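Local coordinates for protein single-stranded-DNA-specific exonuclease RecJ (Thermus thermophilus, PDB 2ZXR) that degrades single-stranded DNA exonucleolytically in the 5' to 3' direction, using divalent metal ions, with no detectable activity on single-stranded RNA, at residues Trp18-Met22 with Glu623-Leu629; Leu50-Leu55 with Leu193-Ala197; Leu250-Ala254 with Val300-His304. All coordinates share one frame. Residues are numbered along the deposited sequence.

Interaction 1 (Trp18-Met22 with Glu623-Leu629); sequences WREVM and EARLKAL
Build Trp18-Met22 as one turn inside helix 15-25, and Glu623-Leu629 as the start of helix 624-639, with Glu623 at its N-cap position. The axes of these short segments pass 12.2 Å apart and cross obliquely, at 135° between their N-to-C directions; Arg19 and Glu623 bring their CA atoms closest, at 8.3 Å. Trp18, chi1 t, aims its indole across the gap. Leu626 CD2 sits squarely over the six-membered ring, 3.9 Å from its centroid, a CH-pi contact, and Leu629 CD2 meets the ring edge 3.7 Å from Trp18 CH2. The indole NE1 donates a hydrogen bond to the backbone oxygen of Pro29. This oblique helix-helix crossing ties the N-terminal part of the chain to the RecJ C-terminal domain. Arg19 starts sideways, then extends (m, t, t) into a bidentate salt bridge: NE to Glu623 OE1 at 2.8 Å and NH2 to Glu623 OE2 at 2.9 Å. One turn on from Trp18, Met22 (m, t, m) lays CE 3.6 Å from Leu626 CG.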
ATOM      1  N   TRP A  18      11.357 -15.155 -13.130  1.00 33.80           N
ATOM      2  CA  TRP A  18      11.103 -13.802 -13.637  1.00 32.64           C
ATOM      3  C   TRP A  18      10.577 -13.963 -15.065  1.00 32.64           C
ATOM      4  O   TRP A  18       9.587 -13.340 -15.473  1.00 30.53           O
ATOM      5  CB  TRP A  18      12.408 -13.015 -13.656  1.00 33.07           C
ATOM      6  CG  TRP A  18      12.316 -11.511 -13.629  1.00 33.95           C
ATOM      7  CD1 TRP A  18      11.252 -10.720 -14.005  1.00 33.64           C
ATOM      8  CD2 TRP A  18      13.381 -10.614 -13.290  1.00 33.80           C
ATOM      9  NE1 TRP A  18      11.604  -9.386 -13.922  1.00 34.24           N
ATOM     10  CE2 TRP A  18      12.903  -9.295 -13.488  1.00 33.28           C
ATOM     11  CE3 TRP A  18      14.698 -10.798 -12.843  1.00 33.71           C
ATOM     12  CZ2 TRP A  18      13.693  -8.173 -13.251  1.00 34.00           C
ATOM     13  CZ3 TRP A  18      15.484  -9.676 -12.608  1.00 35.09           C
ATOM     14  CH2 TRP A  18      14.979  -8.381 -12.812  1.00 34.16           C
ATOM     15  N   ARG A  19      11.266 -14.813 -15.816  1.00 32.81           N
ATOM     16  CA  ARG A  19      10.905 -15.099 -17.191  1.00 33.71           C
ATOM     17  C   ARG A  19       9.523 -15.738 -17.314  1.00 33.70           C
ATOM     18  O   ARG A  19       8.765 -15.400 -18.222  1.00 32.88           O
ATOM     19  CB  ARG A  19      11.973 -16.004 -17.825  1.00 33.25           C
ATOM     20  CG  ARG A  19      13.160 -15.216 -18.370  1.00 33.87           C
ATOM     21  CD  ARG A  19      14.441 -16.042 -18.387  1.00 33.70           C
ATOM     22  NE  ARG A  19      15.471 -15.425 -19.226  1.00 33.13           N
ATOM     23  CZ  ARG A  19      16.735 -15.836 -19.271  1.00 33.57           C
ATOM     24  NH1 ARG A  19      17.123 -16.862 -18.519  1.00 31.63           N
ATOM     25  NH2 ARG A  19      17.605 -15.233 -20.079  1.00 34.40           N
ATOM     26  N   GLU A  20       9.211 -16.666 -16.414  1.00 34.86           N
ATOM     27  CA  GLU A  20       7.912 -17.341 -16.419  1.00 36.42           C
ATOM     28  C   GLU A  20       6.789 -16.325 -16.242  1.00 35.86           C
ATOM     29  O   GLU A  20       5.769 -16.390 -16.940  1.00 36.54           O
ATOM     30  CB  GLU A  20       7.849 -18.390 -15.305  1.00 37.96           C
ATOM     31  CG  GLU A  20       8.774 -19.573 -15.573  1.00 42.04           C
ATOM     32  CD  GLU A  20       8.911 -20.535 -14.399  1.00 44.24           C
ATOM     33  OE1 GLU A  20       9.524 -21.613 -14.604  1.00 45.07           O
ATOM     34  OE2 GLU A  20       8.424 -20.218 -13.280  1.00 45.66           O
ATOM     35  N   VAL A  21       6.987 -15.374 -15.337  1.00 34.67           N
ATOM     36  CA  VAL A  21       5.972 -14.353 -15.098  1.00 34.97           C
ATOM     37  C   VAL A  21       5.814 -13.450 -16.313  1.00 34.99           C
ATOM     38  O   VAL A  21       4.692 -13.166 -16.743  1.00 34.61           O
ATOM     39  CB  VAL A  21       6.306 -13.524 -13.837  1.00 35.47           C
ATOM     40  CG1 VAL A  21       5.327 -12.374 -13.685  1.00 35.29           C
ATOM     41  CG2 VAL A  21       6.232 -14.439 -12.593  1.00 34.58           C
ATOM     42  N   MET A  22       6.934 -13.025 -16.889  1.00 33.82           N
ATOM     43  CA  MET A  22       6.878 -12.173 -18.059  1.00 33.38           C
ATOM     44  C   MET A  22       6.117 -12.843 -19.206  1.00 34.05           C
ATOM     45  O   MET A  22       5.391 -12.188 -19.965  1.00 32.56           O
ATOM     46  CB  MET A  22       8.282 -11.846 -18.549  1.00 33.04           C
ATOM     47  CG  MET A  22       9.026 -10.819 -17.725  1.00 33.00           C
ATOM     48  SD  MET A  22      10.495 -10.299 -18.611  1.00 34.06           S
ATOM     49  CE  MET A  22      11.571 -11.590 -18.185  1.00 32.32           C
ATOM     50  N   GLU A 623      12.925  -9.995 -24.488  1.00 54.23           N
ATOM     51  CA  GLU A 623      13.588 -10.046 -23.197  1.00 50.67           C
ATOM     52  C   GLU A 623      14.874  -9.235 -23.250  1.00 48.34           C
ATOM     53  O   GLU A 623      15.756  -9.365 -22.395  1.00 48.20           O
ATOM     54  CB  GLU A 623      13.865 -11.494 -22.761  1.00 51.16           C
ATOM     55  CG  GLU A 623      15.191 -12.130 -23.198  1.00 49.42           C
ATOM     56  CD  GLU A 623      15.758 -13.026 -22.093  1.00 48.81           C
ATOM     57  OE1 GLU A 623      14.961 -13.670 -21.384  1.00 48.72           O
ATOM     58  OE2 GLU A 623      16.992 -13.092 -21.920  1.00 48.30           O
ATOM     59  N   ALA A 624      14.971  -8.398 -24.275  1.00 45.08           N
ATOM     60  CA  ALA A 624      16.113  -7.519 -24.436  1.00 42.32           C
ATOM     61  C   ALA A 624      15.962  -6.499 -23.312  1.00 40.36           C
ATOM     62  O   ALA A 624      16.940  -5.923 -22.833  1.00 40.81           O
ATOM     63  CB  ALA A 624      16.052  -6.825 -25.796  1.00 41.01           C
ATOM     64  N   ARG A 625      14.718  -6.284 -22.901  1.00 37.94           N
ATOM     65  CA  ARG A 625      14.416  -5.341 -21.837  1.00 36.10           C
ATOM     66  C   ARG A 625      14.853  -5.902 -20.486  1.00 34.39           C
ATOM     67  O   ARG A 625      15.169  -5.148 -19.568  1.00 32.80           O
ATOM     68  CB  ARG A 625      12.919  -5.015 -21.826  1.00 36.44           C
ATOM     69  CG  ARG A 625      12.462  -4.138 -22.997  1.00 36.99           C
ATOM     70  CD  ARG A 625      11.254  -3.307 -22.583  1.00 38.39           C
ATOM     71  NE  ARG A 625      10.023  -4.084 -22.522  1.00 37.61           N
ATOM     72  CZ  ARG A 625       8.986  -3.804 -21.727  1.00 37.46           C
ATOM     73  NH1 ARG A 625       9.019  -2.771 -20.903  1.00 36.64           N
ATOM     74  NH2 ARG A 625       7.894  -4.557 -21.773  1.00 36.82           N
ATOM     75  N   LEU A 626      14.865  -7.230 -20.362  1.00 32.83           N
ATOM     76  CA  LEU A 626      15.307  -7.852 -19.120  1.00 32.40           C
ATOM     77  C   LEU A 626      16.810  -7.529 -19.019  1.00 31.77           C
ATOM     78  O   LEU A 626      17.314  -7.125 -17.968  1.00 31.39           O
ATOM     79  CB  LEU A 626      15.106  -9.373 -19.165  1.00 32.49           C
ATOM     80  CG  LEU A 626      14.811 -10.162 -17.881  1.00 33.62           C
ATOM     81  CD1 LEU A 626      15.192 -11.614 -18.101  1.00 33.50           C
ATOM     82  CD2 LEU A 626      15.567  -9.633 -16.703  1.00 33.21           C
ATOM     83  N   LYS A 627      17.516  -7.679 -20.133  1.00 31.03           N
ATOM     84  CA  LYS A 627      18.951  -7.417 -20.149  1.00 31.72           C
ATOM     85  C   LYS A 627      19.220  -5.977 -19.789  1.00 30.60           C
ATOM     86  O   LYS A 627      20.097  -5.671 -18.974  1.00 29.63           O
ATOM     87  CB  LYS A 627      19.531  -7.699 -21.532  1.00 33.60           C
ATOM     88  CG  LYS A 627      20.690  -8.672 -21.508  1.00 36.29           C
ATOM     89  CD  LYS A 627      21.887  -8.141 -22.294  1.00 38.10           C
ATOM     90  CE  LYS A 627      21.818  -8.494 -23.772  1.00 39.13           C
ATOM     91  NZ  LYS A 627      23.109  -8.145 -24.454  1.00 40.03           N
ATOM     92  N   ALA A 628      18.455  -5.098 -20.419  1.00 29.42           N
ATOM     93  CA  ALA A 628      18.580  -3.672 -20.190  1.00 29.25           C
ATOM     94  C   ALA A 628      18.369  -3.335 -18.723  1.00 28.61           C
ATOM     95  O   ALA A 628      19.057  -2.475 -18.184  1.00 28.10           O
ATOM     96  CB  ALA A 628      17.563  -2.912 -21.057  1.00 30.05           C
ATOM     97  N   LEU A 629      17.407  -3.988 -18.075  1.00 27.33           N
ATOM     98  CA  LEU A 629      17.186  -3.705 -16.652  1.00 26.88           C
ATOM     99  C   LEU A 629      18.433  -4.087 -15.831  1.00 26.47           C
ATOM    100  O   LEU A 629      18.885  -3.326 -14.963  1.00 26.10           O
ATOM    101  CB  LEU A 629      15.962  -4.469 -16.126  1.00 25.07           C
ATOM    102  CG  LEU A 629      15.560  -4.260 -14.666  1.00 24.41           C
ATOM    103  CD1 LEU A 629      14.051  -4.607 -14.512  1.00 25.02           C
ATOM    104  CD2 LEU A 629      16.407  -5.124 -13.743  1.00 23.34           C
TER

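Interaction 2 (Leu50-Leu55 with Leu193-Ala197)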
ATOM      1  N   LEU A  50     -14.606 -14.835  -8.476  1.00 34.73           N
ATOM      2  CA  LEU A  50     -15.376 -14.389  -7.321  1.00 32.52           C
ATOM      3  C   LEU A  50     -16.221 -15.616  -7.007  1.00 32.61           C
ATOM      4  O   LEU A  50     -17.079 -16.002  -7.804  1.00 32.39           O
ATOM      5  CB  LEU A  50     -16.290 -13.225  -7.679  1.00 31.88           C
ATOM      6  CG  LEU A  50     -17.157 -12.747  -6.508  1.00 31.46           C
ATOM      7  CD1 LEU A  50     -16.261 -12.359  -5.324  1.00 28.50           C
ATOM      8  CD2 LEU A  50     -18.007 -11.567  -6.969  1.00 29.77           C
ATOM      9  N   ALA A  51     -15.972 -16.243  -5.870  1.00 31.38           N
ATOM     10  CA  ALA A  51     -16.712 -17.435  -5.517  1.00 32.23           C
ATOM     11  C   ALA A  51     -17.275 -17.372  -4.105  1.00 32.11           C
ATOM     12  O   ALA A  51     -16.924 -16.489  -3.319  1.00 32.27           O
ATOM     13  CB  ALA A  51     -15.794 -18.661  -5.661  1.00 32.31           C
ATOM     14  N   LEU A  52     -18.145 -18.317  -3.786  1.00 31.40           N
ATOM     15  CA  LEU A  52     -18.715 -18.378  -2.453  1.00 31.98           C
ATOM     16  C   LEU A  52     -17.719 -19.110  -1.552  1.00 33.29           C
ATOM     17  O   LEU A  52     -17.589 -20.332  -1.643  1.00 34.23           O
ATOM     18  CB  LEU A  52     -20.050 -19.126  -2.484  1.00 29.65           C
ATOM     19  CG  LEU A  52     -20.777 -19.385  -1.156  1.00 29.69           C
ATOM     20  CD1 LEU A  52     -21.100 -18.070  -0.466  1.00 27.93           C
ATOM     21  CD2 LEU A  52     -22.055 -20.169  -1.425  1.00 28.21           C
ATOM     22  N   LEU A  53     -17.013 -18.363  -0.697  1.00 34.27           N
ATOM     23  CA  LEU A  53     -16.024 -18.933   0.226  1.00 34.39           C
ATOM     24  C   LEU A  53     -16.722 -19.791   1.265  1.00 35.50           C
ATOM     25  O   LEU A  53     -17.764 -19.416   1.772  1.00 34.58           O
ATOM     26  CB  LEU A  53     -15.257 -17.835   0.955  1.00 33.95           C
ATOM     27  CG  LEU A  53     -14.416 -16.861   0.136  1.00 33.46           C
ATOM     28  CD1 LEU A  53     -13.826 -15.804   1.052  1.00 32.79           C
ATOM     29  CD2 LEU A  53     -13.313 -17.624  -0.574  1.00 32.99           C
ATOM     30  N   PRO A  54     -16.133 -20.948   1.612  1.00 36.35           N
ATOM     31  CA  PRO A  54     -16.687 -21.884   2.596  1.00 36.63           C
ATOM     32  C   PRO A  54     -16.376 -21.518   4.045  1.00 36.51           C
ATOM     33  O   PRO A  54     -15.719 -22.289   4.761  1.00 37.68           O
ATOM     34  CB  PRO A  54     -16.046 -23.204   2.190  1.00 36.82           C
ATOM     35  CG  PRO A  54     -14.669 -22.769   1.823  1.00 37.12           C
ATOM     36  CD  PRO A  54     -14.910 -21.500   1.003  1.00 37.29           C
ATOM     37  N   LEU A  55     -16.853 -20.358   4.488  1.00 35.25           N
ATOM     38  CA  LEU A  55     -16.597 -19.925   5.856  1.00 33.83           C
ATOM     39  C   LEU A  55     -17.376 -20.814   6.794  1.00 33.54           C
ATOM     40  O   LEU A  55     -18.473 -21.262   6.463  1.00 32.47           O
ATOM     41  CB  LEU A  55     -17.047 -18.476   6.068  1.00 32.89           C
ATOM     42  CG  LEU A  55     -16.597 -17.445   5.028  1.00 34.32           C
ATOM     43  CD1 LEU A  55     -17.304 -16.124   5.300  1.00 33.73           C
ATOM     44  CD2 LEU A  55     -15.083 -17.271   5.059  1.00 33.38           C
ATOM     45  N   LEU A 193     -21.388 -12.661   1.476  1.00 19.56           N
ATOM     46  CA  LEU A 193     -21.249 -14.112   1.366  1.00 20.72           C
ATOM     47  C   LEU A 193     -22.486 -14.811   1.920  1.00 21.84           C
ATOM     48  O   LEU A 193     -22.968 -15.781   1.330  1.00 21.62           O
ATOM     49  CB  LEU A 193     -19.994 -14.585   2.103  1.00 20.39           C
ATOM     50  CG  LEU A 193     -18.709 -14.182   1.370  1.00 21.14           C
ATOM     51  CD1 LEU A 193     -17.491 -14.337   2.279  1.00 20.84           C
ATOM     52  CD2 LEU A 193     -18.584 -15.025   0.098  1.00 20.93           C
ATOM     53  N   LEU A 194     -22.996 -14.297   3.042  1.00 21.98           N
ATOM     54  CA  LEU A 194     -24.185 -14.835   3.689  1.00 22.33           C
ATOM     55  C   LEU A 194     -25.395 -14.713   2.773  1.00 22.68           C
ATOM     56  O   LEU A 194     -26.162 -15.675   2.628  1.00 23.35           O
ATOM     57  CB  LEU A 194     -24.465 -14.096   5.003  1.00 21.84           C
ATOM     58  CG  LEU A 194     -25.668 -14.576   5.836  1.00 23.22           C
ATOM     59  CD1 LEU A 194     -25.482 -16.057   6.197  1.00 22.74           C
ATOM     60  CD2 LEU A 194     -25.799 -13.731   7.131  1.00 21.80           C
ATOM     61  N   LEU A 195     -25.601 -13.541   2.170  1.00 21.77           N
ATOM     62  CA  LEU A 195     -26.735 -13.392   1.262  1.00 21.73           C
ATOM     63  C   LEU A 195     -26.568 -14.407   0.108  1.00 23.32           C
ATOM     64  O   LEU A 195     -27.534 -15.016  -0.357  1.00 23.11           O
ATOM     65  CB  LEU A 195     -26.799 -11.964   0.688  1.00 20.49           C
ATOM     66  CG  LEU A 195     -27.903 -11.709  -0.356  1.00 18.58           C
ATOM     67  CD1 LEU A 195     -29.263 -11.967   0.266  1.00 16.32           C
ATOM     68  CD2 LEU A 195     -27.802 -10.285  -0.887  1.00 17.73           C
ATOM     69  N   TRP A 196     -25.324 -14.589  -0.338  1.00 23.83           N
ATOM     70  CA  TRP A 196     -25.009 -15.502  -1.440  1.00 24.22           C
ATOM     71  C   TRP A 196     -25.309 -16.966  -1.045  1.00 24.41           C
ATOM     72  O   TRP A 196     -25.878 -17.740  -1.834  1.00 23.42           O
ATOM     73  CB  TRP A 196     -23.536 -15.337  -1.818  1.00 23.58           C
ATOM     74  CG  TRP A 196     -23.089 -16.007  -3.096  1.00 25.36           C
ATOM     75  CD1 TRP A 196     -23.683 -17.057  -3.738  1.00 25.52           C
ATOM     76  CD2 TRP A 196     -21.911 -15.695  -3.848  1.00 25.11           C
ATOM     77  NE1 TRP A 196     -22.942 -17.416  -4.841  1.00 26.38           N
ATOM     78  CE2 TRP A 196     -21.851 -16.595  -4.929  1.00 25.22           C
ATOM     79  CE3 TRP A 196     -20.895 -14.740  -3.707  1.00 26.67           C
ATOM     80  CZ2 TRP A 196     -20.816 -16.574  -5.871  1.00 26.49           C
ATOM     81  CZ3 TRP A 196     -19.858 -14.719  -4.652  1.00 26.88           C
ATOM     82  CH2 TRP A 196     -19.834 -15.635  -5.718  1.00 24.82           C
ATOM     83  N   ALA A 197     -24.913 -17.337   0.168  1.00 23.99           N
ATOM     84  CA  ALA A 197     -25.169 -18.680   0.676  1.00 23.91           C
ATOM     85  C   ALA A 197     -26.683 -18.932   0.677  1.00 23.96           C
ATOM     86  O   ALA A 197     -27.134 -20.009   0.308  1.00 25.12           O
ATOM     87  CB  ALA A 197     -24.596 -18.825   2.088  1.00 23.84           C
TER
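This is an extended loop packed on a helix of the DHH domain: Leu50-Leu55, between helices 29-37 and 60-70, runs across two bumps on helix 187-201, the side chains of Leu193 and Trp196. Leu52 is the main bump of the loop. Its side chain drops into the hollow between them, Leu52 CB lying over the five-membered ring of Trp196 as a CH-pi contact (4.0 Å to the centroid) and Leu52 CD1 going deeper, 4.0 Å from Leu193 CD2; the helix backbone, Leu193 O at 3.5 Å and Ala197 N at 3.9 Å from Leu52 CD1, forms the floor, with Ala197 CB at its margin. Leu50 CG packs 3.8 Å from Trp196 CZ3, and Trp196 CH2 lies 3.5 Å from both Leu50 O and Ala51 C. Trp228 of helix 227-239 touches Leu50, Leu53 and Leu193, and hydrogen-bonds to the Ala51 carbonyl. Farther on, Leu53 and Leu55 both lean on Leu193. Pro54, the centre of an inverse gamma turn, takes no part; after it Leu55 points toward the helix. The Leu55 side chain lies about 8 Å from that of the Mn(2+) ligand His160. The tightest side-chain fit is Leu55 CD1 against Leu193 CD1, at 3.5 Å.

Interaction 3 (Leu250-Ala254 with Val300-His304); sequences LLAEA and VGELH
Two helices of the all-helical stretch that follows the core parallel sheet of the DHH domain cross here: Leu250-Ala254 is the last part of helix 246-254, and Val300-His304 is one turn within the long helix 293-321. Set the short axes 10.6 Å apart with a signed crossing angle of -52°, and bring Leu251 and Val300 together at 5.8 Å between CA atoms. Leu251 and Val300 bury the most surface. Val300, chi1 t, points at the other helix and beds CG2 against its backbone, 3.8 Å from Leu251 N, with Leu250 CB and Leu251 CB each 4.2 Å from that same methyl. Leu251 leaves its helix sideways; with chi1 t and chi2 p, its CD2 ends 4.1 Å from Leu303 CD1. Leu287 of helix 281-289 touches Leu251, Val300 and Leu303, and Leu251 also packs on Ile268 and Ile272 of helix 261-277. Ala254, one turn after Leu250, is the third large contributor and lies at the more exposed end. Ala254 CB rests 3.8 Å from Val300 CG1 and 3.5 Å from His304 CE1, at the edge of the His304 ring (chi1 m).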
ATOM      1  N   LEU A 250     -25.383   7.985  -7.000  1.00 23.41           N
ATOM      2  CA  LEU A 250     -25.368   9.437  -6.831  1.00 23.32           C
ATOM      3  C   LEU A 250     -24.209   9.901  -5.924  1.00 22.35           C
ATOM      4  O   LEU A 250     -23.594  10.934  -6.177  1.00 21.74           O
ATOM      5  CB  LEU A 250     -26.731   9.893  -6.266  1.00 24.64           C
ATOM      6  CG  LEU A 250     -27.643  10.889  -7.027  1.00 28.00           C
ATOM      7  CD1 LEU A 250     -27.677  10.615  -8.536  1.00 27.38           C
ATOM      8  CD2 LEU A 250     -29.076  10.826  -6.419  1.00 26.93           C
ATOM      9  N   LEU A 251     -23.900   9.162  -4.864  1.00 21.52           N
ATOM     10  CA  LEU A 251     -22.788   9.604  -4.024  1.00 21.68           C
ATOM     11  C   LEU A 251     -21.512   9.520  -4.872  1.00 22.07           C
ATOM     12  O   LEU A 251     -20.691  10.444  -4.867  1.00 21.50           O
ATOM     13  CB  LEU A 251     -22.652   8.727  -2.781  1.00 21.18           C
ATOM     14  CG  LEU A 251     -21.486   9.015  -1.831  1.00 22.25           C
ATOM     15  CD1 LEU A 251     -21.455  10.509  -1.421  1.00 23.04           C
ATOM     16  CD2 LEU A 251     -21.667   8.128  -0.587  1.00 20.74           C
ATOM     17  N   ALA A 252     -21.366   8.422  -5.618  1.00 21.40           N
ATOM     18  CA  ALA A 252     -20.192   8.227  -6.475  1.00 21.56           C
ATOM     19  C   ALA A 252     -20.056   9.358  -7.512  1.00 21.85           C
ATOM     20  O   ALA A 252     -18.977   9.924  -7.679  1.00 21.84           O
ATOM     21  CB  ALA A 252     -20.276   6.887  -7.168  1.00 19.72           C
ATOM     22  N   GLU A 253     -21.134   9.686  -8.213  1.00 22.87           N
ATOM     23  CA  GLU A 253     -21.048  10.763  -9.211  1.00 24.61           C
ATOM     24  C   GLU A 253     -20.716  12.104  -8.556  1.00 24.29           C
ATOM     25  O   GLU A 253     -19.918  12.870  -9.093  1.00 24.80           O
ATOM     26  CB  GLU A 253     -22.352  10.889  -9.978  1.00 24.00           C
ATOM     27  CG  GLU A 253     -22.733   9.610 -10.682  1.00 28.25           C
ATOM     28  CD  GLU A 253     -24.063   9.700 -11.409  1.00 29.00           C
ATOM     29  OE1 GLU A 253     -24.840  10.639 -11.121  1.00 28.75           O
ATOM     30  OE2 GLU A 253     -24.324   8.818 -12.262  1.00 29.58           O
ATOM     31  N   ALA A 254     -21.303  12.364  -7.392  1.00 23.20           N
ATOM     32  CA  ALA A 254     -21.063  13.619  -6.668  1.00 24.34           C
ATOM     33  C   ALA A 254     -19.579  13.846  -6.459  1.00 25.35           C
ATOM     34  O   ALA A 254     -19.107  14.982  -6.531  1.00 26.13           O
ATOM     35  CB  ALA A 254     -21.777  13.616  -5.285  1.00 22.08           C
ATOM     36  N   VAL A 300     -27.357  12.887  -0.140  1.00 23.99           N
ATOM     37  CA  VAL A 300     -25.980  13.078  -0.573  1.00 24.22           C
ATOM     38  C   VAL A 300     -25.586  14.497  -0.113  1.00 24.79           C
ATOM     39  O   VAL A 300     -24.502  14.708   0.425  1.00 24.15           O
ATOM     40  CB  VAL A 300     -25.847  12.910  -2.122  1.00 24.01           C
ATOM     41  CG1 VAL A 300     -24.511  13.478  -2.613  1.00 21.82           C
ATOM     42  CG2 VAL A 300     -25.919  11.394  -2.477  1.00 22.22           C
ATOM     43  N   GLY A 301     -26.483  15.460  -0.297  1.00 25.24           N
ATOM     44  CA  GLY A 301     -26.192  16.815   0.156  1.00 26.03           C
ATOM     45  C   GLY A 301     -25.906  16.805   1.654  1.00 26.87           C
ATOM     46  O   GLY A 301     -24.972  17.448   2.146  1.00 26.72           O
ATOM     47  N   GLU A 302     -26.712  16.056   2.395  1.00 27.11           N
ATOM     48  CA  GLU A 302     -26.519  15.951   3.839  1.00 28.51           C
ATOM     49  C   GLU A 302     -25.141  15.316   4.188  1.00 26.65           C
ATOM     50  O   GLU A 302     -24.423  15.808   5.054  1.00 25.44           O
ATOM     51  CB  GLU A 302     -27.650  15.111   4.440  1.00 31.79           C
ATOM     52  CG  GLU A 302     -27.860  15.292   5.911  1.00 37.87           C
ATOM     53  CD  GLU A 302     -28.766  16.478   6.212  1.00 40.95           C
ATOM     54  OE1 GLU A 302     -28.453  17.609   5.769  1.00 43.05           O
ATOM     55  OE2 GLU A 302     -29.801  16.273   6.887  1.00 42.93           O
ATOM     56  N   LEU A 303     -24.779  14.217   3.536  1.00 26.04           N
ATOM     57  CA  LEU A 303     -23.478  13.607   3.833  1.00 25.81           C
ATOM     58  C   LEU A 303     -22.365  14.613   3.507  1.00 25.05           C
ATOM     59  O   LEU A 303     -21.359  14.661   4.212  1.00 24.60           O
ATOM     60  CB  LEU A 303     -23.227  12.320   3.034  1.00 25.27           C
ATOM     61  CG  LEU A 303     -24.061  11.042   3.194  1.00 27.58           C
ATOM     62  CD1 LEU A 303     -23.177   9.847   2.859  1.00 24.35           C
ATOM     63  CD2 LEU A 303     -24.616  10.904   4.615  1.00 26.43           C
ATOM     64  N   HIS A 304     -22.530  15.407   2.449  1.00 23.86           N
ATOM     65  CA  HIS A 304     -21.496  16.401   2.122  1.00 25.52           C
ATOM     66  C   HIS A 304     -21.328  17.399   3.263  1.00 25.90           C
ATOM     67  O   HIS A 304     -20.205  17.796   3.592  1.00 25.33           O
ATOM     68  CB  HIS A 304     -21.843  17.160   0.847  1.00 27.35           C
ATOM     69  CG  HIS A 304     -21.669  16.346  -0.395  1.00 30.63           C
ATOM     70  ND1 HIS A 304     -22.255  16.681  -1.602  1.00 33.54           N
ATOM     71  CD2 HIS A 304     -20.935  15.233  -0.628  1.00 31.26           C
ATOM     72  CE1 HIS A 304     -21.876  15.810  -2.524  1.00 33.89           C
ATOM     73  NE2 HIS A 304     -21.073  14.923  -1.957  1.00 32.14           N
TER

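Interaction 1 spans nearly the whole chain, from helix 15-25 to helix 624-639, and both other contacts are nested inside the loop it closes. Those two come in series: interaction 2 closes at Ala197 before interaction 3 opens at Leu250. Their centres are 30 Å apart, and both lie in the catalytic half of the molecule, one against helix 187-201 of the DHH domain, the other between helices 246-254 and 293-321. Interaction 1 sits 39 Å from interaction 2 and 46 Å from interaction 3, centre to centre, across the chain's centre from the latter. No two touch. The N-terminal part of the chain thus packs on the C-terminal domain through 18-22 and on the DHH domain through 50-55.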